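Local structure of FOP (Homo sapiens, 2D68) at the interface of chains A and B. The protein forms homodimers through its N-terminal domain, the part described here, helps hold microtubules at the centrosome and is needed to form cilia. Residues are numbered along the deposited sequence; one frame, centred on the assembly and turned at random. Chains: chain A/B, FOP.

The interface of chains A and B. Residues chain A 29, 36-37, 40-41, 44; chain B 29, 36-37, 40-41, 44.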
loop_
_atom_site.group_PDB
_atom_site.type_symbol
_atom_site.label_atom_id
_atom_site.label_comp_id
_atom_site.label_asym_id
_atom_site.label_seq_id
_atom_site.Cartn_x
_atom_site.Cartn_y
_atom_site.Cartn_z
ATOM N N LEU A 29 1.775 6.285 3.407
ATOM C CA LEU A 29 1.728 6.713 4.805
ATOM C C LEU A 29 2.238 8.136 4.936
ATOM O O LEU A 29 1.648 8.957 5.641
ATOM C CB LEU A 29 2.546 5.753 5.671
ATOM C CG LEU A 29 2.054 4.300 5.720
ATOM C CD1 LEU A 29 3.067 3.472 6.537
ATOM C CD2 LEU A 29 0.647 4.208 6.310
ATOM N N PHE A 36 2.286 8.443 13.199
ATOM C CA PHE A 36 2.343 7.421 14.246
ATOM C C PHE A 36 2.451 6.034 13.625
ATOM O O PHE A 36 3.197 5.182 14.118
ATOM C CB PHE A 36 1.157 7.546 15.208
ATOM C CG PHE A 36 1.226 8.780 16.064
ATOM C CD1 PHE A 36 2.246 8.927 17.012
ATOM C CD2 PHE A 36 0.307 9.798 15.907
ATOM C CE1 PHE A 36 2.330 10.085 17.791
ATOM C CE2 PHE A 36 0.374 10.958 16.693
ATOM C CZ PHE A 36 1.391 11.106 17.628
ATOM N N THR A 37 1.736 5.824 12.515
ATOM C CA THR A 37 1.839 4.561 11.792
ATOM C C THR A 37 3.259 4.349 11.289
ATOM O O THR A 37 3.807 3.243 11.428
ATOM C CB THR A 37 0.821 4.494 10.633
ATOM O OG1 THR A 37 -0.488 4.648 11.178
ATOM C CG2 THR A 37 0.912 3.146 9.917
ATOM N N VAL A 40 5.814 3.063 13.895
ATOM C CA VAL A 40 5.780 1.623 14.132
ATOM C C VAL A 40 6.187 0.814 12.891
ATOM O O VAL A 40 6.858 -0.211 13.008
ATOM C CB VAL A 40 4.407 1.176 14.654
ATOM C CG1 VAL A 40 4.373 -0.314 14.856
ATOM C CG2 VAL A 40 4.083 1.884 15.983
ATOM N N PHE A 41 5.795 1.296 11.716
ATOM C CA PHE A 41 6.108 0.633 10.451
ATOM C C PHE A 41 7.611 0.446 10.266
ATOM O O PHE A 41 8.062 -0.642 9.911
ATOM C CB PHE A 41 5.520 1.452 9.297
ATOM C CG PHE A 41 5.803 0.898 7.927
ATOM C CD1 PHE A 41 5.005 -0.100 7.376
ATOM C CD2 PHE A 41 6.844 1.433 7.165
ATOM C CE1 PHE A 41 5.270 -0.590 6.075
ATOM C CE2 PHE A 41 7.119 0.945 5.887
ATOM C CZ PHE A 41 6.327 -0.054 5.345
ATOM N N GLU A 44 8.957 -2.247 12.667
ATOM C CA GLU A 44 8.307 -3.547 12.531
ATOM C C GLU A 44 8.758 -4.213 11.232
ATOM O O GLU A 44 8.792 -5.453 11.143
ATOM C CB GLU A 44 6.773 -3.454 12.627
ATOM C CG GLU A 44 6.098 -4.794 12.989
ATOM C CD GLU A 44 4.620 -4.683 13.286
ATOM O OE1 GLU A 44 3.943 -3.813 12.695
ATOM O OE2 GLU A 44 4.123 -5.481 14.108
ATOM N N LEU B 29 -0.211 -4.905 5.208
ATOM C CA LEU B 29 0.147 -4.982 6.631
ATOM C C LEU B 29 -0.316 -6.302 7.224
ATOM O O LEU B 29 0.428 -6.967 7.968
ATOM C CB LEU B 29 -0.439 -3.790 7.407
ATOM C CG LEU B 29 0.002 -2.403 6.947
ATOM C CD1 LEU B 29 -0.805 -1.342 7.747
ATOM C CD2 LEU B 29 1.496 -2.191 7.148
ATOM N N PHE B 36 1.350 -4.528 14.988
ATOM C CA PHE B 36 1.449 -3.275 15.726
ATOM C C PHE B 36 1.252 -2.081 14.793
ATOM O O PHE B 36 0.587 -1.102 15.153
ATOM C CB PHE B 36 2.752 -3.209 16.509
ATOM C CG PHE B 36 2.863 -4.280 17.567
ATOM C CD1 PHE B 36 2.017 -4.264 18.672
ATOM C CD2 PHE B 36 3.798 -5.300 17.450
ATOM C CE1 PHE B 36 2.105 -5.262 19.654
ATOM C CE2 PHE B 36 3.898 -6.303 18.433
ATOM C CZ PHE B 36 3.051 -6.284 19.524
ATOM N N THR B 37 1.806 -2.177 13.578
ATOM C CA THR B 37 1.520 -1.150 12.589
ATOM C C THR B 37 0.021 -1.032 12.317
ATOM O O THR B 37 -0.512 0.074 12.287
ATOM C CB THR B 37 2.276 -1.406 11.271
ATOM O OG1 THR B 37 3.677 -1.553 11.547
ATOM C CG2 THR B 37 2.111 -0.233 10.353
ATOM N N VAL B 40 -1.992 0.862 14.981
ATOM C CA VAL B 40 -1.916 2.335 14.907
ATOM C C VAL B 40 -2.573 2.869 13.636
ATOM O O VAL B 40 -3.266 3.898 13.663
ATOM C CB VAL B 40 -0.451 2.814 15.019
ATOM C CG1 VAL B 40 -0.331 4.334 14.895
ATOM C CG2 VAL B 40 0.121 2.375 16.337
ATOM N N PHE B 41 -2.366 2.159 12.530
ATOM C CA PHE B 41 -3.003 2.506 11.241
ATOM C C PHE B 41 -4.517 2.689 11.347
ATOM O O PHE B 41 -5.075 3.664 10.838
ATOM C CB PHE B 41 -2.681 1.421 10.215
ATOM C CG PHE B 41 -3.243 1.670 8.830
ATOM C CD1 PHE B 41 -2.533 2.420 7.903
ATOM C CD2 PHE B 41 -4.467 1.111 8.451
ATOM C CE1 PHE B 41 -3.031 2.625 6.605
ATOM C CE2 PHE B 41 -4.976 1.318 7.160
ATOM C CZ PHE B 41 -4.256 2.076 6.242
ATOM N N GLU B 44 -5.497 5.813 13.307
ATOM C CA GLU B 44 -4.945 7.005 12.655
ATOM C C GLU B 44 -5.670 7.363 11.352
ATOM O O GLU B 44 -5.706 8.532 10.942
ATOM C CB GLU B 44 -3.435 6.893 12.430
ATOM C CG GLU B 44 -2.751 8.265 12.391
ATOM C CD GLU B 44 -1.228 8.233 12.279
ATOM O OE1 GLU B 44 -0.651 7.275 11.728
ATOM O OE2 GLU B 44 -0.608 9.203 12.744
#
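A:Glu44 reaches B:Phe36 and B:Thr37 with CG anti to its own backbone N (chi1 -159°) and the chain extended beyond, which carries the carboxylate tip to the first turn of the partner's helix. B:Thr37 turns OG1 back beside its own backbone N (chi1 -54°), and hydroxyl and amide thus converge on one oxygen. A:Glu44 OE1 accepts from B:Thr37 N at 2.8 Å on its syn side, tilted out of the carboxylate plane, and from the hydroxyl OG1 of B:Thr37 nearly along the C-O axis at 2.5 Å. The other carboxylate oxygen, OE2, uses its syn lone pair for B:Phe36 N at 3.1 Å. Glutamate suits this place because two acceptors side by side match consecutive amides at a helix N-terminus, whose dipole would probably favour the negative charge. An alanine in place of A:Glu44 would probably leave the amides of B:Phe36 and B:Thr37 without these acceptors and the B:Thr37 hydroxyl freer to turn. The two-fold repeats the arrangement with B:Glu44 on A:Phe36 and A:Thr37.

Threonine serves a second purpose with its other branch: the CG2 methyls of A:Thr37 and B:Thr37 meet at 3.6 Å, their side chains crossing at about a right angle. Beta-branched valine is compact enough to lie close to the facing backbone; A:Val40 CG1 lies 3.7 Å from B:Thr37 CA, while the CG2 methyls of A:Val40 and B:Val40 touch at 4.0 Å. On the other side of the threonine pair, A:Leu29 points CD2 at the edge of the B:Phe41 ring, in its plane, 4.0 Å from CD1. Leucine's branched tip offers a methyl that can meet the rim of a flat ring, and the pair extends the apolar packing beyond the threonines.

Helix 35-45 of each chain supplies most of this patch, pairing with its copy around the two-fold, and A:Leu29 and B:Leu29 join from near the C-terminal end of helix 16-31; both helices include parts of the LisH motif in this helical dimerisation domain.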